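Local coordinates for protein DNA ligase (Archaeoglobus fulgidus, PDB 3GDE) that probably seals nicks in double-stranded DNA during replication, recombination and repair, joining 3'-hydroxyl and 5'-phosphate ends at the expense of ATP, at residues N75-K80 with E99-K104; M87-G92 with P485-Q490; G434-E439 with L446-L451. All blocks are in the same frame, centred on the assembly; numbering follows the deposited sequence.

In the fold
Three contacts run in a chain from the helical N-terminal domain to the C-terminal OB-fold domain. Interaction 1, partly buried, joins helices 66-77 and 94-108 through a lysine bonded to the last carbonyl of helix 66-77 and a few aliphatic tips. Interaction 2 is buried and crosses the domain boundary: helix 81-91 meets strand 487-491 by methyl contacts, CA-H...O approaches and waters, with no direct hydrogen bond. Interaction 3, also buried, is a hairpin inside the OB-fold, held by backbone bonds. The centres of interactions 1 and 2 are about 17 Å apart and those of 2 and 3 about 15 Å. M87 and Y91 touch residues of interaction 1, while I487 and Q490 touch W437 of interaction 3.

Interaction 1: residues N75-K80 with E99-K104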
loop_
_atom_site.group_PDB
_atom_site.type_symbol
_atom_site.label_atom_id
_atom_site.label_comp_id
_atom_site.label_asym_id
_atom_site.label_seq_id
_atom_site.Cartn_x
_atom_site.Cartn_y
_atom_site.Cartn_z
ATOM N N ASN A 75 21.767 -22.002 -8.178
ATOM C CA ASN A 75 22.679 -22.656 -7.241
ATOM C C ASN A 75 22.190 -24.017 -6.777
ATOM O O ASN A 75 22.959 -24.973 -6.771
ATOM C CB ASN A 75 22.952 -21.786 -6.011
ATOM C CG ASN A 75 23.790 -20.565 -6.321
ATOM O OD1 ASN A 75 23.745 -19.571 -5.588
ATOM N ND2 ASN A 75 24.553 -20.621 -7.405
ATOM N N VAL A 76 20.912 -24.103 -6.408
ATOM C CA VAL A 76 20.385 -25.319 -5.797
ATOM C C VAL A 76 20.074 -26.420 -6.807
ATOM O O VAL A 76 20.262 -27.602 -6.511
ATOM C CB VAL A 76 19.158 -25.044 -4.869
ATOM C CG1 VAL A 76 19.562 -24.155 -3.712
ATOM C CG2 VAL A 76 17.985 -24.410 -5.636
ATOM N N SER A 77 19.619 -26.029 -7.999
ATOM C CA SER A 77 19.121 -26.982 -8.993
ATOM C C SER A 77 20.171 -27.367 -10.021
ATOM O O SER A 77 20.052 -28.404 -10.687
ATOM C CB SER A 77 17.910 -26.406 -9.719
ATOM O OG SER A 77 18.286 -25.289 -10.508
ATOM N N GLY A 78 21.183 -26.520 -10.166
ATOM C CA GLY A 78 22.199 -26.714 -11.189
ATOM C C GLY A 78 21.788 -26.214 -12.564
ATOM O O GLY A 78 22.650 -26.016 -13.420
ATOM N N VAL A 79 20.485 -26.010 -12.783
ATOM C CA VAL A 79 19.993 -25.560 -14.091
ATOM C C VAL A 79 20.303 -24.075 -14.311
ATOM O O VAL A 79 20.215 -23.264 -13.378
ATOM C CB VAL A 79 18.482 -25.901 -14.365
ATOM C CG1 VAL A 79 17.967 -27.007 -13.441
ATOM C CG2 VAL A 79 17.606 -24.689 -14.275
ATOM N N LYS A 80 20.692 -23.727 -15.536
ATOM C CA LYS A 80 21.131 -22.357 -15.806
ATOM C C LYS A 80 19.966 -21.384 -15.818
ATOM O O LYS A 80 18.827 -21.770 -16.080
ATOM C CB LYS A 80 21.958 -22.264 -17.093
ATOM C CG LYS A 80 23.276 -23.054 -17.062
ATOM C CD LYS A 80 24.383 -22.396 -16.182
ATOM C CE LYS A 80 24.419 -22.919 -14.725
ATOM N NZ LYS A 80 24.606 -24.402 -14.617
ATOM N N GLU A 99 9.095 -25.019 -7.109
ATOM C CA GLU A 99 8.553 -26.325 -6.756
ATOM C C GLU A 99 9.078 -27.451 -7.662
ATOM O O GLU A 99 9.455 -28.520 -7.188
ATOM C CB GLU A 99 7.029 -26.295 -6.789
ATOM C CG GLU A 99 6.365 -27.601 -6.348
ATOM C CD GLU A 99 4.886 -27.677 -6.710
ATOM O OE1 GLU A 99 4.355 -26.744 -7.358
ATOM O OE2 GLU A 99 4.248 -28.683 -6.352
ATOM N N GLN A 100 9.110 -27.181 -8.962
ATOM C CA GLN A 100 9.563 -28.138 -9.954
ATOM C C GLN A 100 11.059 -28.404 -9.859
ATOM O O GLN A 100 11.488 -29.555 -9.925
ATOM C CB GLN A 100 9.176 -27.666 -11.366
ATOM C CG GLN A 100 8.763 -28.797 -12.289
ATOM C CD GLN A 100 7.820 -29.793 -11.617
ATOM O OE1 GLN A 100 6.770 -29.424 -11.074
ATOM N NE2 GLN A 100 8.201 -31.065 -11.645
ATOM N N LEU A 101 11.850 -27.351 -9.691
ATOM C CA LEU A 101 13.301 -27.517 -9.540
ATOM C C LEU A 101 13.694 -28.312 -8.286
ATOM O O LEU A 101 14.585 -29.145 -8.338
ATOM C CB LEU A 101 14.021 -26.164 -9.558
ATOM C CG LEU A 101 13.938 -25.345 -10.853
ATOM C CD1 LEU A 101 14.677 -24.033 -10.687
ATOM C CD2 LEU A 101 14.483 -26.144 -12.066
ATOM N N ILE A 102 13.031 -28.049 -7.163
ATOM C CA ILE A 102 13.324 -28.767 -5.926
ATOM C C ILE A 102 12.819 -30.220 -5.978
ATOM O O ILE A 102 13.478 -31.125 -5.468
ATOM C CB ILE A 102 12.826 -27.995 -4.667
ATOM C CG1 ILE A 102 13.883 -26.984 -4.198
ATOM C CG2 ILE A 102 12.561 -28.949 -3.504
ATOM C CD1 ILE A 102 14.058 -25.760 -5.048
ATOM N N LYS A 103 11.678 -30.435 -6.627
ATOM C CA LYS A 103 11.149 -31.777 -6.844
ATOM C C LYS A 103 12.162 -32.640 -7.592
ATOM O O LYS A 103 12.424 -33.774 -7.202
ATOM C CB LYS A 103 9.822 -31.725 -7.604
ATOM C CG LYS A 103 9.116 -33.068 -7.705
ATOM C CD LYS A 103 7.883 -32.972 -8.580
ATOM C CE LYS A 103 7.429 -34.349 -9.068
ATOM N NZ LYS A 103 6.340 -34.260 -10.089
ATOM N N LYS A 104 12.732 -32.080 -8.657
ATOM C CA LYS A 104 13.779 -32.725 -9.447
ATOM C C LYS A 104 15.068 -32.938 -8.639
ATOM O O LYS A 104 15.708 -33.983 -8.758
ATOM C CB LYS A 104 14.034 -31.898 -10.717
ATOM C CG LYS A 104 15.457 -31.920 -11.279
ATOM C CD LYS A 104 15.880 -30.512 -11.749
ATOM C CE LYS A 104 16.604 -29.721 -10.644
ATOM N NZ LYS A 104 18.016 -30.206 -10.405
#
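The flat group at this contact is the peptide carbonyl of S77, where helix 66-77 ends, and K104 reaches it at its edge: NZ lies in the carbonyl plane, on a lone pair, 2.7 Å from S77 O with a C=O...N angle of 125°. The lysine chain bends at chi2, chi3 and chi4 to get there, and K104 CE rests 3.7 Å from S77 CB. With chi1 at 67°, S77 OG sits between its own backbone N and carbonyl carbon, where it accepts from V79 N at 3.2 Å in an ST turn and also bonds with L73 O. S77 OG also lies 3.8 Å from L101 CD1. L101 CD2 meets V79 CG1 at 3.8 Å, and V76 CG2 touches I102 CD1 at 4.2 Å. Behind this, L101 packs on I84 and M87 of helix 81-91. The contact thus pairs two helices of the helical N-terminal, DNA-binding domain. K104 takes the last carbonyl of helix 66-77, while K80 NZ holds the following loop, 2.8 Å from the carbonyl oxygen of G78, which has positive phi. The positive charge of K104 would be favoured by the negative end of the helix dipole.

Interaction 2: residues M87-G92 with P485-Q490; sequences MIREYG and PLIVSQ
I487 meets the helix through its carbonyl oxygen more than through its side chain. I88 CG2 approaches I487 O to 3.6 Å, and R89 reaches the same oxygen through a water, which accepts from R89 NH1 at 2.9 Å and donates to I487 O at 2.8 Å. The arginine chain is extended at chi2 but bends at chi3 (-69°), which swings NE off the line of CB, CG and CD. V488, next in sequence, carries the largest share of the contact. V488 CG2 lies 3.8 Å from I88 CD1, the two side chains crossing at about a right angle, and presses to 3.2 Å from G92 O, a tight approach of a methyl to a carbonyl. V488 O faces the C-terminal end of the helix, where G92, just past it, brings its CA to 3.3 Å in a CA-H...O contact with 167° at the hydrogen; R89 CA makes a second such contact. G92 N satisfies the nearby I88 O, also an acceptor, at 2.7 Å. V488 and S489 together face E496 in a classic beta bulge, and at Q490 the backbone N donates to a second water that donates to R89 O. The axes of helix segment 87-91 and strand segment 487-490 cross at 61°, with I88 also packed on I66 and Y70 of helix 66-77 and L94 of helix 94-108. On the strand side I487 packs on V495 and F497 of strand 494-497, so the DNA-binding domain lies against the OB-fold in this closed conformation.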
loop_
_atom_site.group_PDB
_atom_site.type_symbol
_atom_site.label_atom_id
_atom_site.label_comp_id
_atom_site.label_asym_id
_atom_site.label_seq_id
_atom_site.Cartn_x
_atom_site.Cartn_y
_atom_site.Cartn_z
ATOM N N MET A 87 11.205 -21.410 -18.039
ATOM C CA MET A 87 10.265 -22.126 -17.178
ATOM C C MET A 87 9.204 -21.199 -16.562
ATOM O O MET A 87 8.049 -21.596 -16.444
ATOM C CB MET A 87 11.001 -22.894 -16.077
ATOM C CG MET A 87 11.829 -24.092 -16.551
ATOM S SD MET A 87 12.747 -24.873 -15.192
ATOM C CE MET A 87 11.442 -25.865 -14.441
ATOM N N ILE A 88 9.585 -19.978 -16.175
ATOM C CA ILE A 88 8.609 -19.017 -15.628
ATOM C C ILE A 88 7.533 -18.643 -16.654
ATOM O O ILE A 88 6.374 -18.478 -16.298
ATOM C CB ILE A 88 9.259 -17.746 -14.986
ATOM C CG1 ILE A 88 8.388 -17.250 -13.822
ATOM C CG2 ILE A 88 9.495 -16.622 -16.027
ATOM C CD1 ILE A 88 8.806 -15.918 -13.227
ATOM N N ARG A 89 7.924 -18.547 -17.922
ATOM C CA ARG A 89 6.992 -18.262 -19.019
ATOM C C ARG A 89 6.175 -19.500 -19.389
ATOM O O ARG A 89 5.057 -19.384 -19.892
ATOM C CB ARG A 89 7.740 -17.706 -20.233
ATOM C CG ARG A 89 8.410 -16.356 -19.966
ATOM C CD ARG A 89 9.077 -15.771 -21.208
ATOM N NE ARG A 89 10.260 -16.522 -21.644
ATOM C CZ ARG A 89 11.509 -16.284 -21.260
ATOM N NH1 ARG A 89 11.781 -15.305 -20.404
ATOM N NH2 ARG A 89 12.498 -17.031 -21.737
ATOM N N GLU A 90 6.736 -20.682 -19.129
ATOM C CA GLU A 90 6.015 -21.949 -19.287
ATOM C C GLU A 90 4.979 -22.151 -18.177
ATOM O O GLU A 90 3.805 -22.404 -18.457
ATOM C CB GLU A 90 6.998 -23.123 -19.304
ATOM C CG GLU A 90 6.337 -24.509 -19.340
ATOM C CD GLU A 90 7.338 -25.670 -19.231
ATOM O OE1 GLU A 90 6.866 -26.827 -19.107
ATOM O OE2 GLU A 90 8.582 -25.438 -19.266
ATOM N N TYR A 91 5.415 -22.038 -16.921
ATOM C CA TYR A 91 4.531 -22.292 -15.780
ATOM C C TYR A 91 3.676 -21.079 -15.384
ATOM O O TYR A 91 2.631 -21.242 -14.751
ATOM C CB TYR A 91 5.333 -22.803 -14.570
ATOM C CG TYR A 91 5.860 -24.215 -14.714
ATOM C CD1 TYR A 91 7.114 -24.455 -15.265
ATOM C CD2 TYR A 91 5.108 -25.311 -14.288
ATOM C CE1 TYR A 91 7.614 -25.745 -15.399
ATOM C CE2 TYR A 91 5.600 -26.620 -14.421
ATOM C CZ TYR A 91 6.861 -26.821 -14.976
ATOM O OH TYR A 91 7.371 -28.098 -15.115
ATOM N N GLY A 92 4.120 -19.877 -15.748
ATOM C CA GLY A 92 3.374 -18.649 -15.445
ATOM C C GLY A 92 3.570 -18.129 -14.022
ATOM O O GLY A 92 2.952 -17.141 -13.626
ATOM N N PRO A 485 11.989 -8.453 -16.662
ATOM C CA PRO A 485 12.195 -9.590 -15.736
ATOM C C PRO A 485 10.899 -10.207 -15.207
ATOM O O PRO A 485 10.887 -11.365 -14.791
ATOM C CB PRO A 485 12.960 -8.964 -14.569
ATOM C CG PRO A 485 13.539 -7.706 -15.103
ATOM C CD PRO A 485 12.588 -7.210 -16.132
ATOM N N LEU A 486 9.823 -9.427 -15.242
ATOM C CA LEU A 486 8.548 -9.824 -14.664
ATOM C C LEU A 486 7.634 -10.526 -15.662
ATOM O O LEU A 486 6.503 -10.866 -15.313
ATOM C CB LEU A 486 7.829 -8.604 -14.065
ATOM C CG LEU A 486 8.567 -7.705 -13.060
ATOM C CD1 LEU A 486 7.587 -6.687 -12.495
ATOM C CD2 LEU A 486 9.228 -8.494 -11.915
ATOM N N ILE A 487 8.111 -10.742 -16.891
ATOM C CA ILE A 487 7.288 -11.406 -17.909
ATOM C C ILE A 487 7.101 -12.882 -17.568
ATOM O O ILE A 487 8.060 -13.645 -17.407
ATOM C CB ILE A 487 7.794 -11.220 -19.367
ATOM C CG1 ILE A 487 7.615 -9.762 -19.829
ATOM C CG2 ILE A 487 7.040 -12.168 -20.318
ATOM C CD1 ILE A 487 8.428 -9.378 -21.072
ATOM N N VAL A 488 5.835 -13.258 -17.477
ATOM C CA VAL A 488 5.431 -14.516 -16.907
ATOM C C VAL A 488 4.546 -15.257 -17.938
ATOM O O VAL A 488 4.188 -16.423 -17.782
ATOM C CB VAL A 488 4.746 -14.219 -15.546
ATOM C CG1 VAL A 488 3.225 -14.278 -15.630
ATOM C CG2 VAL A 488 5.293 -15.111 -14.474
ATOM N N SER A 489 4.213 -14.544 -19.003
ATOM C CA SER A 489 3.483 -15.102 -20.130
ATOM C C SER A 489 3.817 -14.244 -21.337
ATOM O O SER A 489 3.850 -13.016 -21.240
ATOM C CB SER A 489 1.968 -15.104 -19.868
ATOM O OG SER A 489 1.223 -15.386 -21.046
ATOM N N GLN A 490 4.117 -14.893 -22.454
ATOM C CA GLN A 490 4.245 -14.191 -23.731
ATOM C C GLN A 490 3.587 -14.985 -24.847
ATOM O O GLN A 490 4.080 -16.052 -25.237
ATOM C CB GLN A 490 5.702 -13.869 -24.079
ATOM C CG GLN A 490 5.810 -13.016 -25.336
ATOM C CD GLN A 490 7.162 -12.362 -25.535
ATOM O OE1 GLN A 490 7.892 -12.078 -24.583
ATOM N NE2 GLN A 490 7.492 -12.095 -26.790
HETATM O O HOH W 1 10.707 -13.798 -18.161
HETATM O O HOH W 2 4.561 -17.673 -21.942
#

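Interaction 3: residues G434-E439 with L446-L451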
loop_
_atom_site.group_PDB
_atom_site.type_symbol
_atom_site.label_atom_id
_atom_site.label_comp_id
_atom_site.label_asym_id
_atom_site.label_seq_id
_atom_site.Cartn_x
_atom_site.Cartn_y
_atom_site.Cartn_z
ATOM N N GLY A 434 -0.210 -6.388 -17.503
ATOM C CA GLY A 434 0.157 -6.882 -18.830
ATOM C C GLY A 434 0.630 -5.806 -19.786
ATOM O O GLY A 434 0.761 -4.637 -19.414
ATOM N N GLY A 435 0.881 -6.203 -21.028
ATOM C CA GLY A 435 1.424 -5.289 -22.011
ATOM C C GLY A 435 1.466 -5.828 -23.427
ATOM O O GLY A 435 1.046 -6.952 -23.696
ATOM N N GLU A 436 1.962 -4.994 -24.336
ATOM C CA GLU A 436 2.149 -5.357 -25.725
ATOM C C GLU A 436 3.474 -4.786 -26.199
ATOM O O GLU A 436 3.819 -3.640 -25.901
ATOM C CB GLU A 436 1.009 -4.838 -26.603
ATOM C CG GLU A 436 -0.324 -5.573 -26.434
ATOM C CD GLU A 436 -1.450 -4.991 -27.296
ATOM O OE1 GLU A 436 -1.634 -3.744 -27.330
ATOM O OE2 GLU A 436 -2.168 -5.790 -27.943
ATOM N N TRP A 437 4.225 -5.614 -26.919
ATOM C CA TRP A 437 5.435 -5.166 -27.586
ATOM C C TRP A 437 5.075 -4.246 -28.738
ATOM O O TRP A 437 4.064 -4.456 -29.421
ATOM C CB TRP A 437 6.245 -6.365 -28.081
ATOM C CG TRP A 437 6.865 -7.133 -26.960
ATOM C CD1 TRP A 437 6.478 -8.350 -26.486
ATOM C CD2 TRP A 437 7.969 -6.712 -26.147
ATOM N NE1 TRP A 437 7.276 -8.722 -25.428
ATOM C CE2 TRP A 437 8.201 -7.734 -25.198
ATOM C CE3 TRP A 437 8.787 -5.572 -26.131
ATOM C CZ2 TRP A 437 9.228 -7.658 -24.247
ATOM C CZ3 TRP A 437 9.803 -5.491 -25.187
ATOM C CH2 TRP A 437 10.014 -6.531 -24.254
ATOM N N GLY A 438 5.888 -3.210 -28.925
ATOM C CA GLY A 438 5.777 -2.334 -30.095
ATOM C C GLY A 438 6.130 -3.057 -31.389
ATOM O O GLY A 438 6.384 -4.270 -31.399
ATOM N N GLU A 439 6.157 -2.306 -32.488
ATOM C CA GLU A 439 6.290 -2.891 -33.828
ATOM C C GLU A 439 7.343 -2.158 -34.657
ATOM O O GLU A 439 7.647 -0.983 -34.389
ATOM C CB GLU A 439 4.926 -2.913 -34.544
ATOM C CG GLU A 439 4.392 -1.547 -35.032
ATOM C CD GLU A 439 4.424 -0.445 -33.967
ATOM O OE1 GLU A 439 3.928 -0.675 -32.839
ATOM O OE2 GLU A 439 4.949 0.655 -34.264
ATOM N N LEU A 446 8.043 -2.097 -24.948
ATOM C CA LEU A 446 6.620 -2.230 -24.663
ATOM C C LEU A 446 5.947 -0.911 -25.050
ATOM O O LEU A 446 6.490 0.163 -24.784
ATOM C CB LEU A 446 6.395 -2.536 -23.186
ATOM C CG LEU A 446 6.920 -3.880 -22.681
ATOM C CD1 LEU A 446 7.019 -3.837 -21.168
ATOM C CD2 LEU A 446 6.044 -5.047 -23.152
ATOM N N SER A 447 4.791 -0.992 -25.701
ATOM C CA SER A 447 4.112 0.208 -26.199
ATOM C C SER A 447 2.767 0.458 -25.516
ATOM O O SER A 447 2.287 1.595 -25.467
ATOM C CB SER A 447 3.914 0.117 -27.715
ATOM O OG SER A 447 2.995 -0.912 -28.050
ATOM N N SER A 448 2.190 -0.615 -24.976
ATOM C CA SER A 448 0.829 -0.640 -24.445
ATOM C C SER A 448 0.781 -1.442 -23.133
ATOM O O SER A 448 1.503 -2.431 -22.996
ATOM C CB SER A 448 -0.055 -1.312 -25.479
ATOM O OG SER A 448 -1.399 -1.174 -25.143
ATOM N N PHE A 449 -0.075 -1.033 -22.192
ATOM C CA PHE A 449 -0.087 -1.601 -20.822
ATOM C C PHE A 449 -1.490 -1.894 -20.306
ATOM O O PHE A 449 -2.370 -1.048 -20.372
ATOM C CB PHE A 449 0.646 -0.678 -19.832
ATOM C CG PHE A 449 2.031 -0.300 -20.267
ATOM C CD1 PHE A 449 2.246 0.845 -21.037
ATOM C CD2 PHE A 449 3.126 -1.091 -19.928
ATOM C CE1 PHE A 449 3.537 1.199 -21.454
ATOM C CE2 PHE A 449 4.424 -0.744 -20.346
ATOM C CZ PHE A 449 4.628 0.400 -21.106
ATOM N N GLU A 450 -1.687 -3.102 -19.794
ATOM C CA GLU A 450 -2.972 -3.528 -19.218
ATOM C C GLU A 450 -3.038 -3.098 -17.762
ATOM O O GLU A 450 -2.057 -3.257 -17.021
ATOM C CB GLU A 450 -3.120 -5.045 -19.306
ATOM C CG GLU A 450 -3.137 -5.589 -20.713
ATOM C CD GLU A 450 -4.343 -5.107 -21.496
ATOM O OE1 GLU A 450 -4.159 -4.524 -22.585
ATOM O OE2 GLU A 450 -5.478 -5.298 -21.010
ATOM N N LEU A 451 -4.190 -2.565 -17.355
ATOM C CA LEU A 451 -4.323 -1.919 -16.043
ATOM C C LEU A 451 -5.428 -2.539 -15.209
ATOM O O LEU A 451 -6.507 -2.849 -15.720
ATOM C CB LEU A 451 -4.579 -0.414 -16.193
ATOM C CG LEU A 451 -3.638 0.431 -17.058
ATOM C CD1 LEU A 451 -4.269 1.793 -17.300
ATOM C CD2 LEU A 451 -2.249 0.571 -16.455
#
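W437 and L446 meet in a CH-pi contact: the leucine methyl CD2 sits over one face of the indole, 3.9 Å from the centroid of the six-membered ring and 10° off its normal. W437 CB points away from the partner strand, but chi1 of -70° places CG anti to the carbonyl carbon, and the ring end comes back toward strand 446-454. Around this pair the strands are tied by backbone bonds. S447 N donates to E436 O at 2.8 Å, and E436 N to S448 O at 2.9 Å. E450 N reaches G434 O at 2.9 Å. S447 and S448 both face E436, a classic beta bulge that shifts the register by one before W437 pairs with L446. Further along, G435 CA comes within 3.0 Å of S448 O, a close approach for which glycine leaves room.

In the next shell, L446 N bonds to T480 OG1 of helix 473-483, and E450 OE2 forms a salt bridge with K463. The F449 ring meets F503 edge-to-face. The indole also reaches interaction 2, where W437 CZ2 touches I487 CD1 at 3.7 Å. An alanine in place of W437 would probably leave L446 CD2 and I487 CD1 without the ring they pack on, opening a gap between the hairpin and strand 487-491.

Such an antiparallel meander, strands 428-437, 446-454 and 461-467 followed by helix 473-483 before strand 487-491, is the opening of an OB-fold barrel.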